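Local coordinates for protein alanine racemase (PDB 3E6E) that belongs to the alanine racemase family, joining a TIM-barrel domain to a C-terminal beta-rich domain and holding D-[3-hydroxy-2-methyl-5-phosphonooxymethyl-pyridin-4-ylmethyl]-N,O-cycloserylamide (DCS) in its pocket, at residues A[330-334]-A[335-339]; A[257-260]-A[261-265]. The protein carries 1 engineered substitution. All coordinates share one frame; numbering follows the deposited sequence.

Contact 1. Residues A[330-334]-A[335-339]; sequences VVTLV and GKDGN
Asp337 OD1 accepts a hydrogen bond from the backbone amide of Gly303, while Thr332 OG1 stops 3.8 Å from Asp337 OD1, close by but unbonded. Thr332 reaches over the bend with both branches. Its methyl is turned anti to the backbone N (chi1 -53° for OG1), which carries it toward the returning chain, where Thr332 CG2 rests 3.7 Å from Lys336 O and 4.1 Å from Gly335 C. The hydroxyl branch meets Asp337 instead, and the two side chains approach at a slant, with Asp337 CB 4.0 Å from Thr332 OG1. The corner between them is made by the backbone. Leu333 and Val334 sit together opposite Leu249, forming a classic bulge in the pairing with strand 249-259. Gly335 follows with phi 140° and psi -155°, a conformation in which a beta carbon would press on Val334 O, and the chain then leads into the short strand 336-337. Leu300 of strand 298-301 packs on both Thr332 and Asp337. Chemically, then, the two polar groups lie side by side without bonding, and the carboxylate takes a hydrogen bond from the Gly303 amide, which probably helps to stabilise its negative charge.

Contact 2. Residues A[257-260]-A[261-265]; sequences KRLA and AGEGI
Leu259 and Ile265 meet inside the turn, where Leu259 CD1 lies 3.6 Å from Ile265 CD1. Ile265 CG1 is 3.8 Å from the same Leu259 CD1. In Ile265, CG1 stands anti to the carbonyl carbon (chi1 -60°), extending the longer branch to the leucine methyl. Glu263 comes in beside them: its CB is 4.1 Å from Leu259 CD1, while its CG approaches Ala260 O to 3.2 Å. Beyond that the glutamate chain bends at chi2 (-69°), and its carboxylate forms a salt bridge through OE1 with Arg187 of the second subunit. The reversal at Ala261 and Gly262 has the backbone angles of a type II beta turn, with Gly262 at a positive phi suited to glycine. Thr273 OG1 bridges the two ends of the turn, donating to Ala260 O and accepting from Glu263 N. Ile279 of strand 277-282 packs on both Leu259 and Ile265, and from the second subunit Leu143 touches Leu259 and Gly138 touches Ile265. The turn thus closes the end of strand 249-259, which pairs antiparallel with 277-282, and opens into the short strand 264-265, itself paired antiparallel with 271-272.

Both contacts are changes of direction in the C-terminal domain, and both reach the same mixed sheet, where strands 249-259 and 330-332 run antiparallel as neighbours. Their centres are 26 Å apart and their nearest atoms about 12 Å, so they do not touch. Contact 2 comes first along the chain and lies at the subunit interface, whereas contact 1 meets no other chain of the assembly. Contact 2 also lies near a bound ligand: the side chain of Ile265 is about 12 Å from DCS, Tyr267 of the pocket lies two residues further on, and Lys257 bonds the backbone oxygen of Arg139, a pocket residue, in the second subunit.

Contact 1. Residues A[330-334]-A[335-339]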
loop_
_atom_site.group_PDB
_atom_site.type_symbol
_atom_site.label_atom_id
_atom_site.label_comp_id
_atom_site.label_asym_id
_atom_site.label_seq_id
_atom_site.Cartn_x
_atom_site.Cartn_y
_atom_site.Cartn_z
ATOM N N VAL A 330 16.732 18.217 -1.583
ATOM C CA VAL A 330 15.829 17.189 -2.113
ATOM C C VAL A 330 16.365 15.771 -1.978
ATOM O O VAL A 330 17.518 15.490 -2.311
ATOM C CB VAL A 330 15.510 17.411 -3.609
ATOM C CG1 VAL A 330 14.663 16.247 -4.134
ATOM C CG2 VAL A 330 14.774 18.728 -3.800
ATOM N N VAL A 331 15.524 14.878 -1.479
ATOM C CA VAL A 331 15.924 13.497 -1.345
ATOM C C VAL A 331 15.294 12.716 -2.479
ATOM O O VAL A 331 14.064 12.646 -2.604
ATOM C CB VAL A 331 15.472 12.898 -0.012
ATOM C CG1 VAL A 331 15.685 11.383 -0.023
ATOM C CG2 VAL A 331 16.270 13.534 1.130
ATOM N N THR A 332 16.146 12.136 -3.313
ATOM C CA THR A 332 15.687 11.358 -4.444
ATOM C C THR A 332 15.714 9.850 -4.182
ATOM O O THR A 332 16.782 9.237 -4.101
ATOM C CB THR A 332 16.536 11.671 -5.665
ATOM O OG1 THR A 332 16.561 13.094 -5.867
ATOM C CG2 THR A 332 15.958 10.976 -6.898
ATOM N N LEU A 333 14.533 9.255 -4.047
ATOM C CA LEU A 333 14.434 7.824 -3.808
ATOM C C LEU A 333 14.315 7.032 -5.116
ATOM O O LEU A 333 14.896 5.953 -5.255
ATOM C CB LEU A 333 13.251 7.517 -2.886
ATOM C CG LEU A 333 13.395 8.002 -1.431
ATOM C CD1 LEU A 333 13.123 9.492 -1.337
ATOM C CD2 LEU A 333 12.429 7.257 -0.548
ATOM N N VAL A 334 13.566 7.563 -6.076
ATOM C CA VAL A 334 13.404 6.896 -7.361
ATOM C C VAL A 334 13.572 7.932 -8.467
ATOM O O VAL A 334 12.782 8.864 -8.578
ATOM C CB VAL A 334 12.008 6.232 -7.465
ATOM C CG1 VAL A 334 11.837 5.586 -8.823
ATOM C CG2 VAL A 334 11.847 5.200 -6.367
ATOM N N GLY A 335 14.608 7.778 -9.279
ATOM C CA GLY A 335 14.847 8.736 -10.336
ATOM C C GLY A 335 16.331 9.021 -10.464
ATOM O O GLY A 335 17.150 8.182 -10.095
ATOM N N LYS A 336 16.676 10.199 -10.983
ATOM C CA LYS A 336 18.068 10.590 -11.175
ATOM C C LYS A 336 18.459 11.789 -10.320
ATOM O O LYS A 336 17.610 12.538 -9.847
ATOM C CB LYS A 336 18.324 10.928 -12.643
ATOM C CG LYS A 336 17.858 9.853 -13.606
ATOM C CD LYS A 336 18.394 10.059 -15.024
ATOM C CE LYS A 336 19.919 9.946 -15.081
ATOM N NZ LYS A 336 20.450 10.139 -16.472
ATOM N N ASP A 337 19.758 11.950 -10.123
ATOM C CA ASP A 337 20.308 13.051 -9.344
ATOM C C ASP A 337 21.789 12.997 -9.652
ATOM O O ASP A 337 22.486 12.055 -9.257
ATOM C CB ASP A 337 20.069 12.843 -7.843
ATOM C CG ASP A 337 20.300 14.116 -7.014
ATOM O OD1 ASP A 337 20.253 14.025 -5.766
ATOM O OD2 ASP A 337 20.519 15.202 -7.605
ATOM N N GLY A 338 22.268 14.005 -10.367
ATOM C CA GLY A 338 23.660 14.002 -10.744
ATOM C C GLY A 338 23.769 12.866 -11.742
ATOM O O GLY A 338 22.932 12.764 -12.646
ATOM N N ASN A 339 24.768 12.001 -11.583
ATOM C CA ASN A 339 24.925 10.880 -12.496
ATOM C C ASN A 339 24.400 9.568 -11.919
ATOM O O ASN A 339 24.461 8.539 -12.584
ATOM C CB ASN A 339 26.386 10.714 -12.884
ATOM C CG ASN A 339 26.963 11.963 -13.489
ATOM O OD1 ASN A 339 26.376 12.560 -14.397
ATOM N ND2 ASN A 339 28.131 12.367 -13.001
#

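Contact 2. Residues A[257-260]-A[261-265]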
loop_
_atom_site.group_PDB
_atom_site.type_symbol
_atom_site.label_atom_id
_atom_site.label_comp_id
_atom_site.label_asym_id
_atom_site.label_seq_id
_atom_site.Cartn_x
_atom_site.Cartn_y
_atom_site.Cartn_z
ATOM N N LYS A 257 21.578 15.926 11.975
ATOM C CA LYS A 257 22.346 15.954 13.194
ATOM C C LYS A 257 23.657 15.225 13.004
ATOM O O LYS A 257 23.870 14.554 11.996
ATOM C CB LYS A 257 21.560 15.297 14.335
ATOM C CG LYS A 257 21.202 13.843 14.107
ATOM C CD LYS A 257 20.541 13.234 15.340
ATOM C CE LYS A 257 19.942 11.841 15.043
ATOM N NZ LYS A 257 18.773 11.909 14.105
ATOM N N ARG A 258 24.544 15.380 13.978
ATOM C CA ARG A 258 25.826 14.705 13.950
ATOM C C ARG A 258 25.737 13.846 15.199
ATOM O O ARG A 258 25.248 14.306 16.227
ATOM C CB ARG A 258 26.982 15.711 14.073
ATOM C CG ARG A 258 28.299 15.242 13.438
ATOM C CD ARG A 258 29.535 15.881 14.075
ATOM N NE ARG A 258 29.574 17.336 13.922
ATOM C CZ ARG A 258 29.678 18.198 14.936
ATOM N NH1 ARG A 258 29.754 17.757 16.186
ATOM N NH2 ARG A 258 29.705 19.505 14.705
ATOM N N LEU A 259 26.148 12.587 15.101
ATOM C CA LEU A 259 26.132 11.698 16.262
ATOM C C LEU A 259 27.569 11.258 16.499
ATOM O O LEU A 259 28.381 11.232 15.568
ATOM C CB LEU A 259 25.235 10.465 16.024
ATOM C CG LEU A 259 23.699 10.571 16.096
ATOM C CD1 LEU A 259 23.073 9.225 15.696
ATOM C CD2 LEU A 259 23.255 10.959 17.500
ATOM N N ALA A 260 27.879 10.926 17.749
ATOM C CA ALA A 260 29.217 10.472 18.124
ATOM C C ALA A 260 29.312 8.955 18.028
ATOM O O ALA A 260 28.331 8.251 18.269
ATOM C CB ALA A 260 29.533 10.908 19.546
ATOM N N ALA A 261 30.496 8.454 17.691
ATOM C CA ALA A 261 30.701 7.011 17.592
ATOM C C ALA A 261 29.957 6.276 18.706
ATOM O O ALA A 261 29.905 6.750 19.841
ATOM C CB ALA A 261 32.191 6.683 17.670
ATOM N N GLY A 262 29.362 5.136 18.371
ATOM C CA GLY A 262 28.665 4.345 19.368
ATOM C C GLY A 262 27.224 4.659 19.702
ATOM O O GLY A 262 26.744 4.266 20.766
ATOM N N GLU A 263 26.520 5.347 18.810
ATOM C CA GLU A 263 25.119 5.671 19.071
ATOM C C GLU A 263 24.166 4.812 18.235
ATOM O O GLU A 263 24.376 4.611 17.036
ATOM C CB GLU A 263 24.856 7.155 18.793
ATOM C CG GLU A 263 25.500 8.108 19.788
ATOM C CD GLU A 263 24.868 8.043 21.170
ATOM O OE1 GLU A 263 23.672 8.370 21.299
ATOM O OE2 GLU A 263 25.570 7.666 22.135
ATOM N N GLY A 264 23.115 4.309 18.874
ATOM C CA GLY A 264 22.151 3.488 18.165
ATOM C C GLY A 264 21.085 4.301 17.455
ATOM O O GLY A 264 20.688 5.375 17.916
ATOM N N ILE A 265 20.614 3.787 16.323
ATOM C CA ILE A 265 19.582 4.469 15.559
ATOM C C ILE A 265 18.452 3.507 15.202
ATOM O O ILE A 265 18.682 2.325 14.949
ATOM C CB ILE A 265 20.150 5.065 14.270
ATOM C CG1 ILE A 265 21.245 6.062 14.611
ATOM C CG2 ILE A 265 19.056 5.775 13.501
ATOM C CD1 ILE A 265 21.921 6.666 13.412
#